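Local coordinates for protein putative peptidyl-arginine deiminase (Chlorobium tepidum, PDB 1XKN) that probably hydrolyses guanidino groups as an agmatine or peptidyl-arginine deiminase of the Porphyromonas type, at residues Tyr286-Ile291 / Ala336-Thr341; Asn293-Val298 / Lys319-Gly324. All blocks are in the same frame, centred on the assembly; numbering follows the deposited sequence.

Interaction 1 of 2, residues Tyr286-Ile291 / Ala336-Thr341; sequences YANFYI and AIHCVT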
loop_
_atom_site.group_PDB
_atom_site.type_symbol
_atom_site.label_atom_id
_atom_site.label_comp_id
_atom_site.label_asym_id
_atom_site.label_seq_id
_atom_site.Cartn_x
_atom_site.Cartn_y
_atom_site.Cartn_z
ATOM N N TYR A 286 6.312 7.133 8.495
ATOM C CA TYR A 286 5.108 7.893 8.195
ATOM C C TYR A 286 4.750 7.813 6.719
ATOM O O TYR A 286 3.639 8.164 6.333
ATOM C CB TYR A 286 5.284 9.360 8.593
ATOM C CG TYR A 286 5.576 9.564 10.061
ATOM C CD1 TYR A 286 4.688 9.116 11.038
ATOM C CD2 TYR A 286 6.742 10.201 10.473
ATOM C CE1 TYR A 286 4.956 9.296 12.396
ATOM C CE2 TYR A 286 7.023 10.391 11.823
ATOM C CZ TYR A 286 6.129 9.936 12.778
ATOM O OH TYR A 286 6.413 10.121 14.109
ATOM N N ALA A 287 5.685 7.362 5.888
ATOM C CA ALA A 287 5.410 7.249 4.460
ATOM C C ALA A 287 4.427 6.114 4.198
ATOM O O ALA A 287 3.850 6.023 3.114
ATOM C CB ALA A 287 6.700 7.004 3.685
ATOM N N ASN A 288 4.241 5.243 5.186
ATOM C CA ASN A 288 3.331 4.119 5.027
ATOM C C ASN A 288 1.897 4.525 5.376
ATOM O O ASN A 288 1.196 3.825 6.106
ATOM C CB ASN A 288 3.792 2.943 5.903
ATOM C CG ASN A 288 3.409 1.592 5.314
ATOM O OD1 ASN A 288 3.899 1.198 4.250
ATOM N ND2 ASN A 288 2.527 0.881 5.999
ATOM N N PHE A 289 1.477 5.664 4.833
ATOM C CA PHE A 289 0.134 6.192 5.044
ATOM C C PHE A 289 -0.771 5.706 3.915
ATOM O O PHE A 289 -0.294 5.198 2.900
ATOM C CB PHE A 289 0.159 7.731 5.059
ATOM C CG PHE A 289 0.640 8.357 3.767
ATOM C CD1 PHE A 289 -0.217 8.501 2.679
ATOM C CD2 PHE A 289 1.956 8.796 3.642
ATOM C CE1 PHE A 289 0.229 9.075 1.486
ATOM C CE2 PHE A 289 2.414 9.370 2.455
ATOM C CZ PHE A 289 1.549 9.509 1.372
ATOM N N TYR A 290 -2.080 5.849 4.096
ATOM C CA TYR A 290 -3.023 5.436 3.067
ATOM C C TYR A 290 -3.952 6.591 2.722
ATOM O O TYR A 290 -4.503 7.241 3.615
ATOM C CB TYR A 290 -3.855 4.239 3.542
ATOM C CG TYR A 290 -4.925 3.825 2.553
ATOM C CD1 TYR A 290 -4.585 3.358 1.280
ATOM C CD2 TYR A 290 -6.276 3.899 2.884
ATOM C CE1 TYR A 290 -5.564 2.972 0.365
ATOM C CE2 TYR A 290 -7.268 3.517 1.974
ATOM C CZ TYR A 290 -6.904 3.054 0.723
ATOM O OH TYR A 290 -7.881 2.673 -0.168
ATOM N N ILE A 291 -4.121 6.847 1.428
ATOM C CA ILE A 291 -5.002 7.917 0.976
ATOM C C ILE A 291 -6.383 7.325 0.698
ATOM O O ILE A 291 -6.514 6.435 -0.139
ATOM C CB ILE A 291 -4.495 8.561 -0.337
ATOM C CG1 ILE A 291 -3.055 9.053 -0.172
ATOM C CG2 ILE A 291 -5.407 9.724 -0.725
ATOM C CD1 ILE A 291 -2.348 9.296 -1.504
ATOM N N ALA A 336 2.670 -1.324 8.172
ATOM C CA ALA A 336 1.665 -0.478 8.814
ATOM C C ALA A 336 0.411 -0.247 7.961
ATOM O O ALA A 336 0.010 -1.121 7.192
ATOM C CB ALA A 336 2.293 0.860 9.215
ATOM N N ILE A 337 -0.201 0.930 8.091
ATOM C CA ILE A 337 -1.437 1.239 7.369
ATOM C C ILE A 337 -1.423 0.987 5.862
ATOM O O ILE A 337 -2.325 0.331 5.339
ATOM C CB ILE A 337 -1.884 2.701 7.614
ATOM C CG1 ILE A 337 -1.923 2.988 9.118
ATOM C CG2 ILE A 337 -3.275 2.932 7.016
ATOM C CD1 ILE A 337 -2.858 2.084 9.906
ATOM N N HIS A 338 -0.423 1.500 5.154
ATOM C CA HIS A 338 -0.389 1.284 3.710
ATOM C C HIS A 338 -0.256 -0.195 3.369
ATOM O O HIS A 338 -0.853 -0.679 2.405
ATOM C CB HIS A 338 0.758 2.062 3.056
ATOM C CG HIS A 338 0.605 2.212 1.574
ATOM N ND1 HIS A 338 1.441 1.595 0.667
ATOM C CD2 HIS A 338 -0.320 2.876 0.842
ATOM C CE1 HIS A 338 1.036 1.875 -0.560
ATOM N NE2 HIS A 338 -0.030 2.649 -0.480
ATOM N N CYS A 339 0.516 -0.918 4.174
ATOM C CA CYS A 339 0.741 -2.342 3.950
ATOM C C CYS A 339 -0.498 -3.213 4.122
ATOM O O CYS A 339 -0.619 -4.249 3.476
ATOM C CB CYS A 339 1.836 -2.855 4.890
ATOM S SG CYS A 339 3.473 -2.168 4.597
ATOM N N VAL A 340 -1.420 -2.803 4.985
ATOM C CA VAL A 340 -2.611 -3.615 5.222
ATOM C C VAL A 340 -3.841 -3.198 4.423
ATOM O O VAL A 340 -4.929 -3.744 4.610
ATOM C CB VAL A 340 -2.970 -3.646 6.732
ATOM C CG1 VAL A 340 -1.813 -4.236 7.516
ATOM C CG2 VAL A 340 -3.301 -2.241 7.233
ATOM N N THR A 341 -3.664 -2.250 3.514
ATOM C CA THR A 341 -4.776 -1.760 2.707
ATOM C C THR A 341 -4.521 -1.860 1.213
ATOM O O THR A 341 -3.390 -2.036 0.773
ATOM C CB THR A 341 -5.028 -0.268 2.993
ATOM O OG1 THR A 341 -3.827 0.471 2.714
ATOM C CG2 THR A 341 -5.408 -0.050 4.443
#
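His-338 N donates to Asn-288 O from well above the carbonyl plane: the bond is 3.0 Å long, but the nitrogen stands 55° out of that plane. Asn-288 is the centre of an inverse gamma turn, and this contact ties that turn to the start of the type I beta turn 338-341. The Asn-288 side chain reaches in beside the second turn, where its amide plane lies almost perpendicular to the His-338 ring plane.

On the neighbouring residues the contact becomes aromatic. CB of Thr-341 sits 4.0 Å from the Tyr-290 ring centroid and 11° off the ring normal, a CH-pi contact over the face. Thr-341 OG1 lies between its backbone N and carbonyl carbon (chi1 58°), which brings it over the ring near CD1, at 3.3 Å from Tyr-290 CD1. The same hydroxyl is 3.0 Å from Ile-337 O and 3.2 Å from His-338 O, two acceptors competing for one proton, and it also accepts from Arg-96. His-338 CD2 approaches the rim of the tyrosine ring near its plane, while Tyr-290 CB packs on Ile-337 CG2 at 3.8 Å. CD2 of His-338 also comes within 3.1 Å of Phe-289 O.

The polar ends are held from outside: His-338 NE2 by Glu-11, its ND1 by Asp-219, and Tyr-290 OH by Thr-18. All eight touching residues are buried. The turn 338-341 leads into strand 342-345. In agmatine deiminases and their Porphyromonas-type relatives the cysteine of a C-terminal Ile-His-Cys motif sits in the active site, so the loop with Ile-337, His-338 and Cys-339 probably lines the pocket of a pentein-type fold.

Interaction 2 of 2, residues Asn293-Val298 / Lys319-Gly324; sequences NTVVLV and KREVVG
Val-296 and Val-323 each use both backbone groups to join the two strands. Val-296 N donates to Glu-321 O at 3.0 Å, and Val-296 O accepts from Val-323 N at 2.8 Å with the donor nearly in line with the carbonyl (C=O...N angle 171°). Val-298 N to Val-323 O and Glu-321 N to Thr-294 O extend the pattern at both ends, the latter N-H...O angle being 170°. Strand axes 24° apart confirm a parallel, twisted pair.

Side chains alternate between the two faces. Leu-297 CD2 lies alongside Val-323 CB at 4.1 Å on one; Val-298 CG2 meets Val-322 CG1 at 3.7 Å on the other. Arg-320, extended from CG to NE, crosses Val-296 at about a right angle, its CD 3.6 Å from Val-296 CG2. Its NE donates to Ala-292 O, and NH1 reaches Trp-12 O and also a water at 3.0 Å lying at the guanidinium edge. That water is 2.8 Å from Asn-293 OD1, which also accepts from His-15 N.

Outward again, Glu-321 forms a salt bridge with Arg-49, and Gln-314 hydrogen-bonds Arg-320 O and Val-322 N. The pair belongs to a beta-alpha-beta unit: connecting helix 305-316 packs on Val-298 and Val-322, whereas helix 36-50 lies against Leu-297, and strand 290-291 flanks strand 295-300.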
loop_
_atom_site.group_PDB
_atom_site.type_symbol
_atom_site.label_atom_id
_atom_site.label_comp_id
_atom_site.label_asym_id
_atom_site.label_seq_id
_atom_site.Cartn_x
_atom_site.Cartn_y
_atom_site.Cartn_z
ATOM N N ASN A 293 -10.826 8.322 0.301
ATOM C CA ASN A 293 -11.599 9.391 -0.325
ATOM C C ASN A 293 -11.698 10.679 0.486
ATOM O O ASN A 293 -11.441 11.762 -0.033
ATOM C CB ASN A 293 -13.014 8.904 -0.668
ATOM C CG ASN A 293 -13.036 7.924 -1.825
ATOM O OD1 ASN A 293 -12.019 7.690 -2.482
ATOM N ND2 ASN A 293 -14.206 7.352 -2.088
ATOM N N THR A 294 -12.057 10.568 1.761
ATOM C CA THR A 294 -12.213 11.760 2.593
ATOM C C THR A 294 -11.164 11.926 3.682
ATOM O O THR A 294 -11.148 12.941 4.382
ATOM C CB THR A 294 -13.582 11.771 3.286
ATOM O OG1 THR A 294 -13.633 10.715 4.251
ATOM C CG2 THR A 294 -14.686 11.573 2.273
ATOM N N VAL A 295 -10.296 10.935 3.832
ATOM C CA VAL A 295 -9.281 11.003 4.869
ATOM C C VAL A 295 -7.976 10.363 4.442
ATOM O O VAL A 295 -7.929 9.567 3.506
ATOM C CB VAL A 295 -9.750 10.285 6.163
ATOM C CG1 VAL A 295 -10.986 10.967 6.728
ATOM C CG2 VAL A 295 -10.051 8.817 5.866
ATOM N N VAL A 296 -6.909 10.747 5.131
ATOM C CA VAL A 296 -5.597 10.175 4.897
ATOM C C VAL A 296 -5.245 9.611 6.262
ATOM O O VAL A 296 -5.275 10.328 7.264
ATOM C CB VAL A 296 -4.568 11.238 4.470
ATOM C CG1 VAL A 296 -3.199 10.584 4.272
ATOM C CG2 VAL A 296 -5.021 11.896 3.169
ATOM N N LEU A 297 -4.945 8.318 6.300
ATOM C CA LEU A 297 -4.624 7.647 7.549
ATOM C C LEU A 297 -3.122 7.465 7.665
ATOM O O LEU A 297 -2.500 6.786 6.853
ATOM C CB LEU A 297 -5.348 6.300 7.605
ATOM C CG LEU A 297 -6.865 6.413 7.373
ATOM C CD1 LEU A 297 -7.490 5.029 7.377
ATOM C CD2 LEU A 297 -7.491 7.289 8.446
ATOM N N VAL A 298 -2.548 8.081 8.691
ATOM C CA VAL A 298 -1.112 8.036 8.909
ATOM C C VAL A 298 -0.733 7.238 10.146
ATOM O O VAL A 298 -1.311 7.423 11.218
ATOM C CB VAL A 298 -0.559 9.463 9.068
ATOM C CG1 VAL A 298 0.954 9.435 9.164
ATOM C CG2 VAL A 298 -1.019 10.317 7.902
ATOM N N LYS A 319 -7.868 18.913 1.008
ATOM C CA LYS A 319 -9.285 18.595 0.866
ATOM C C LYS A 319 -9.715 17.376 1.684
ATOM O O LYS A 319 -10.894 17.022 1.707
ATOM C CB LYS A 319 -9.613 18.379 -0.617
ATOM C CG LYS A 319 -9.494 19.647 -1.462
ATOM C CD LYS A 319 -9.582 19.373 -2.962
ATOM C CE LYS A 319 -8.321 18.694 -3.483
ATOM N NZ LYS A 319 -8.291 18.588 -4.975
ATOM N N ARG A 320 -8.763 16.749 2.369
ATOM C CA ARG A 320 -9.052 15.564 3.171
ATOM C C ARG A 320 -8.712 15.784 4.643
ATOM O O ARG A 320 -8.030 16.745 4.994
ATOM C CB ARG A 320 -8.237 14.373 2.657
ATOM C CG ARG A 320 -8.578 13.898 1.248
ATOM C CD ARG A 320 -7.623 12.781 0.853
ATOM N NE ARG A 320 -8.061 11.991 -0.295
ATOM C CZ ARG A 320 -7.849 12.318 -1.566
ATOM N NH1 ARG A 320 -8.283 11.520 -2.529
ATOM N NH2 ARG A 320 -7.206 13.437 -1.876
ATOM N N GLU A 321 -9.201 14.902 5.510
ATOM C CA GLU A 321 -8.876 15.014 6.928
ATOM C C GLU A 321 -7.765 14.016 7.232
ATOM O O GLU A 321 -7.957 12.808 7.086
ATOM C CB GLU A 321 -10.083 14.698 7.814
ATOM C CG GLU A 321 -9.784 14.932 9.294
ATOM C CD GLU A 321 -10.788 14.285 10.224
ATOM O OE1 GLU A 321 -10.641 14.454 11.455
ATOM O OE2 GLU A 321 -11.715 13.606 9.733
ATOM N N VAL A 322 -6.606 14.513 7.651
ATOM C CA VAL A 322 -5.483 13.635 7.970
ATOM C C VAL A 322 -5.608 13.147 9.410
ATOM O O VAL A 322 -5.547 13.936 10.352
ATOM C CB VAL A 322 -4.130 14.354 7.775
ATOM C CG1 VAL A 322 -2.983 13.410 8.125
ATOM C CG2 VAL A 322 -3.999 14.825 6.333
ATOM N N VAL A 323 -5.785 11.837 9.565
ATOM C CA VAL A 323 -5.963 11.217 10.878
ATOM C C VAL A 323 -4.873 10.210 11.218
ATOM O O VAL A 323 -4.511 9.373 10.393
ATOM C CB VAL A 323 -7.324 10.485 10.947
ATOM C CG1 VAL A 323 -7.482 9.781 12.284
ATOM C CG2 VAL A 323 -8.451 11.472 10.727
ATOM N N GLY A 324 -4.362 10.290 12.441
ATOM C CA GLY A 324 -3.335 9.363 12.863
ATOM C C GLY A 324 -3.926 8.124 13.510
ATOM O O GLY A 324 -4.997 8.173 14.118
HETATM O O HOH W 1 -9.492 8.804 -3.006
#

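How the interactions relate
The two contacts have centres 12 Å apart and touch where strand 290-291 joins the sheet of interaction 2. Tyr-290 O and Leu-297 N, 2.9 Å apart, probably form a hydrogen bond that joins strand 290-291 of interaction 1 to the central strand 295-300 of interaction 2, while Phe-289 CB packs 3.3 Å from Leu-297 O and Ile-291 CG2 lies 3.5 Å from Arg-320 NE. Along the sequence interaction 2 is nested within the loop that interaction 1 closes. Interaction 1, centred about 6 Å from the centre of the chain, includes the loop that probably lines the pocket; interaction 2 is centred about 15 Å out. The sodium ligands Asn-117, Trp-118 and Asn-134 belong to neither.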